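Local coordinates for structural protein VP1 (Trichodysplasia spinulosa-associated polyomavirus, PDB 4U60), which forms the pentameric jelly-roll capsomers of the viral coat and engages sialylated glycolipids such as GM1 through its outer loops, at the interface of chains A and B. Residues are numbered along the deposited sequence; one frame, centred on the assembly and turned at random. Chains: chain A/B, Structural protein VP1.

Neighbouring subunits of a VP1 pentamer show how one surface segment can tie two jelly rolls together at successive points. Contact 1 and contact 2 lie about 15 Å apart between the centres of their C-alpha atoms and share no residue, yet chain A serves both largely from one stretch: the 3-10 helix 102-105 and A:Val106 in contact 2, then A:Val108 and A:His109 in contact 1. Contact 1 meets loops of chain B that include glycan-pocket residues, whereas contact 2 reaches strands 129-136 and 191-193. The same pairing, repeated round the five copies, would help close the ring.

Contact 1: the interface of chains A and B. Residues chain A 108-109; chain B 49-51, 58, 60, 64-65.
A:His109 reaches from one jelly-roll subunit into loops of the next, where its imidazole meets B:Asp58, B:Pro60 and B:Ile65 at this joint of the polyomavirus VP1 pentamer. B:Thr50, B:Asp58 and B:Pro60 line one glycan pocket and A:His109 contributes to a second, so the joint may help to order the sugar-binding surface. A hydrogen bond runs from ND1 of the imidazole to the carboxylate oxygen OD1 of B:Asp58, 2.8 Å long and moderately bent, 145° at the hydrogen. OD1 accepts with its syn lone pair and lies close to the ring plane, while the carboxylate itself is turned 73° against the imidazole. The bond holds the ring at its ND1 edge and, with the packing of B:Pro60 and B:Ile65, probably limits its rotation; the carboxylate might also favour a protonated histidine, although no charge is seen. With chi1 at 57°, CG of A:His109 sits between its backbone N and carbonyl carbon, a setting that carries the ring in among the B loops.

Apolar contacts hold the rest of the imidazole. B:Pro60 lies over one face, its CB 4.1 Å above the ring plane, and B:Ile65 brings the CG2 methyl branch to within 3.8 Å of CD2 of A:His109. One residue earlier in the chain, CG2 of A:Val108 touches CG1 of B:Val49 at 3.8 Å, the two side chains crossing at about a right angle.

Bonds within chain B brace the receiving surface, to which B:Glu64 also contributes directly, its OE2 packing near CB of A:His109. The carboxylate of B:Glu64 grips B:Thr50 with both oxygens: OE2 accepts from the backbone N at 2.9 Å in a nearly straight bond, and OE1 takes the hydroxyl OG1 at 2.7 Å through its syn lone pair.

Contact 2: the interface of chains A and B. Residues chain A 103-104, 106, 219; chain B 68, 130, 188, 191-192.
A:Ser103, on the 3-10 helix 102-105, plugs its hydroxyl between two backbone carbonyls of the neighbouring jelly-roll subunit and has the greatest buried area of this patch of the VP1 pentamer interface, 48 Å². Its OG is placed as donor to B:Val188 O at 2.8 Å, lying in the carbonyl plane with a C=O...OG angle of 158°. The second acceptor, B:Trp191 O, is 3.0 Å from the same OG but is approached from above its carbonyl plane, 53° out of it. One hydroxyl hydrogen must serve both, so the bonds are probably shared or alternate. From the opposite face of that plane the phenol OH of B:Tyr68 donates to B:Trp191 O at 2.7 Å, helping to position the carbonyl that A:Ser103 meets.

B:Phe130, on strand 129-136, is wedged among three chain A side chains. CG2 of A:Val106 lies over one face of its ring, 3.7 Å above the plane and offset toward the rim, while the far end of the ring, CZ, touches CB of A:Ser103. Its CE1 meets CZ of A:Phe219 at 3.7 Å, the two aromatic side chains crossing at about a right angle.

B:Val188 combines both kinds of contact: besides its carbonyl, it offers CG2 to CG1 of A:Val106 at 3.7 Å. A:Val106 thus splits its branches, CG1 (chi1 180°, opposite the backbone N) going to B:Val188 and CG2 to the aromatic ring.

Contact 1: the interface of chains A and B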
# COMPACT_ATOMS: atom_id res chain seq x y z
N VAL A 108 -8.57 15.79 18.62
CA VAL A 108 -7.90 15.06 19.70
C VAL A 108 -8.07 15.76 21.05
O VAL A 108 -7.29 15.57 21.98
CB VAL A 108 -6.40 14.82 19.39
CG1 VAL A 108 -6.27 13.83 18.23
CG2 VAL A 108 -5.69 16.12 19.06
N HIS A 109 -9.11 16.59 21.15
CA HIS A 109 -9.44 17.23 22.43
C HIS A 109 -10.77 16.77 23.02
O HIS A 109 -11.17 17.32 24.06
CB HIS A 109 -9.43 18.76 22.33
CG HIS A 109 -10.36 19.30 21.31
ND1 HIS A 109 -11.72 19.43 21.51
CD2 HIS A 109 -10.13 19.74 20.05
CE1 HIS A 109 -12.28 19.90 20.41
NE2 HIS A 109 -11.33 20.11 19.51
N VAL B 49 -2.13 20.74 22.79
CA VAL B 49 -3.42 20.09 22.81
C VAL B 49 -3.88 19.84 24.27
O VAL B 49 -3.10 19.41 25.12
CB VAL B 49 -3.37 18.74 22.05
CG1 VAL B 49 -4.64 17.93 22.27
CG2 VAL B 49 -3.16 19.00 20.56
N THR B 50 -5.15 20.13 24.53
CA THR B 50 -5.77 19.84 25.82
C THR B 50 -6.94 18.90 25.58
O THR B 50 -7.39 18.73 24.45
CB THR B 50 -6.25 21.11 26.58
OG1 THR B 50 -7.36 21.70 25.91
CG2 THR B 50 -5.10 22.11 26.72
N VAL B 51 -7.41 18.25 26.64
CA VAL B 51 -8.39 17.20 26.50
C VAL B 51 -9.57 17.48 27.42
O VAL B 51 -9.39 17.70 28.62
CB VAL B 51 -7.76 15.82 26.80
CG1 VAL B 51 -8.82 14.71 26.83
CG2 VAL B 51 -6.67 15.51 25.78
N ASP B 58 -16.31 20.46 26.74
CA ASP B 58 -15.31 20.39 25.68
C ASP B 58 -15.13 21.76 25.05
O ASP B 58 -15.94 22.20 24.26
CB ASP B 58 -15.78 19.34 24.66
CG ASP B 58 -14.74 18.99 23.61
OD1 ASP B 58 -13.68 19.64 23.51
OD2 ASP B 58 -15.00 18.00 22.87
N PRO B 60 -11.99 23.79 23.40
CA PRO B 60 -10.58 23.88 23.06
C PRO B 60 -9.98 25.21 23.41
O PRO B 60 -10.66 26.24 23.32
CB PRO B 60 -10.54 23.68 21.54
CG PRO B 60 -11.95 23.76 21.07
CD PRO B 60 -12.82 23.40 22.24
N GLU B 64 -5.34 25.90 19.66
CA GLU B 64 -5.02 24.46 19.62
C GLU B 64 -5.67 23.69 18.47
O GLU B 64 -5.46 22.48 18.37
CB GLU B 64 -5.25 23.76 20.97
CG GLU B 64 -6.70 23.44 21.32
CD GLU B 64 -6.80 22.50 22.49
OE1 GLU B 64 -6.99 23.02 23.62
OE2 GLU B 64 -6.63 21.27 22.31
N ILE B 65 -6.45 24.37 17.63
CA ILE B 65 -7.12 23.65 16.57
C ILE B 65 -6.77 24.15 15.16
O ILE B 65 -6.76 25.36 14.86
CB ILE B 65 -8.64 23.50 16.75
CG1 ILE B 65 -9.35 24.83 16.58
CG2 ILE B 65 -8.99 22.82 18.11
CD1 ILE B 65 -10.84 24.74 16.82

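Contact 2: the interface of chains A and B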
# COMPACT_ATOMS: atom_id res chain seq x y z
N SER A 103 -12.92 15.09 7.75
CA SER A 103 -12.14 16.05 8.53
C SER A 103 -12.55 16.12 10.01
O SER A 103 -11.74 16.55 10.84
CB SER A 103 -12.21 17.44 7.90
OG SER A 103 -13.50 17.96 8.03
N SER A 104 -13.77 15.71 10.34
CA SER A 104 -14.18 15.66 11.76
C SER A 104 -13.31 14.73 12.60
O SER A 104 -13.33 14.82 13.83
CB SER A 104 -15.67 15.27 11.89
OG SER A 104 -15.88 13.89 11.63
N VAL A 106 -10.13 14.87 12.63
CA VAL A 106 -9.01 15.69 13.07
C VAL A 106 -9.43 16.37 14.37
O VAL A 106 -9.72 17.57 14.41
CB VAL A 106 -8.65 16.73 12.00
CG1 VAL A 106 -7.48 17.59 12.45
CG2 VAL A 106 -8.32 16.04 10.67
N PHE A 219 -11.41 11.60 0.30
CA PHE A 219 -12.60 12.31 -0.13
C PHE A 219 -12.25 13.21 -1.31
O PHE A 219 -11.24 13.88 -1.30
CB PHE A 219 -13.25 13.09 1.02
CG PHE A 219 -12.32 14.07 1.72
CD1 PHE A 219 -11.40 13.62 2.67
CD2 PHE A 219 -12.37 15.43 1.44
CE1 PHE A 219 -10.57 14.52 3.32
CE2 PHE A 219 -11.53 16.33 2.06
CZ PHE A 219 -10.64 15.88 3.01
N TYR B 68 -8.56 25.69 7.97
CA TYR B 68 -8.22 25.70 6.55
C TYR B 68 -7.41 26.94 6.18
O TYR B 68 -7.64 28.05 6.69
CB TYR B 68 -9.47 25.62 5.67
CG TYR B 68 -10.18 24.29 5.77
CD1 TYR B 68 -9.67 23.18 5.13
CD2 TYR B 68 -11.33 24.14 6.53
CE1 TYR B 68 -10.28 21.95 5.23
CE2 TYR B 68 -11.96 22.91 6.65
CZ TYR B 68 -11.43 21.80 6.00
OH TYR B 68 -12.02 20.56 6.08
N PHE B 130 -3.34 14.70 7.61
CA PHE B 130 -4.56 15.14 6.93
C PHE B 130 -4.10 16.06 5.84
O PHE B 130 -3.44 17.05 6.10
CB PHE B 130 -5.47 15.86 7.92
CG PHE B 130 -6.70 16.48 7.29
CD1 PHE B 130 -7.74 15.68 6.84
CD2 PHE B 130 -6.82 17.83 7.16
CE1 PHE B 130 -8.89 16.24 6.29
CE2 PHE B 130 -7.96 18.41 6.61
CZ PHE B 130 -9.00 17.62 6.19
N VAL B 188 -10.99 22.62 10.83
CA VAL B 188 -11.18 21.42 10.00
C VAL B 188 -11.98 20.37 10.76
O VAL B 188 -12.70 19.59 10.13
CB VAL B 188 -9.87 20.86 9.38
CG1 VAL B 188 -9.16 21.97 8.60
CG2 VAL B 188 -8.96 20.24 10.43
N TRP B 191 -15.76 21.47 9.84
CA TRP B 191 -16.17 21.86 8.49
C TRP B 191 -15.47 20.96 7.49
O TRP B 191 -14.25 20.79 7.59
CB TRP B 191 -15.78 23.31 8.16
CG TRP B 191 -16.48 24.36 8.94
CD1 TRP B 191 -15.92 25.16 9.89
CD2 TRP B 191 -17.85 24.76 8.84
NE1 TRP B 191 -16.84 26.05 10.37
CE2 TRP B 191 -18.03 25.84 9.74
CE3 TRP B 191 -18.94 24.34 8.05
CZ2 TRP B 191 -19.25 26.48 9.90
CZ3 TRP B 191 -20.15 25.00 8.20
CH2 TRP B 191 -20.29 26.06 9.12
N CYS B 192 -16.24 20.42 6.55
CA CYS B 192 -15.72 19.60 5.45
C CYS B 192 -16.29 20.11 4.11
O CYS B 192 -17.27 20.85 4.08
CB CYS B 192 -16.07 18.12 5.66
SG CYS B 192 -17.83 17.79 5.70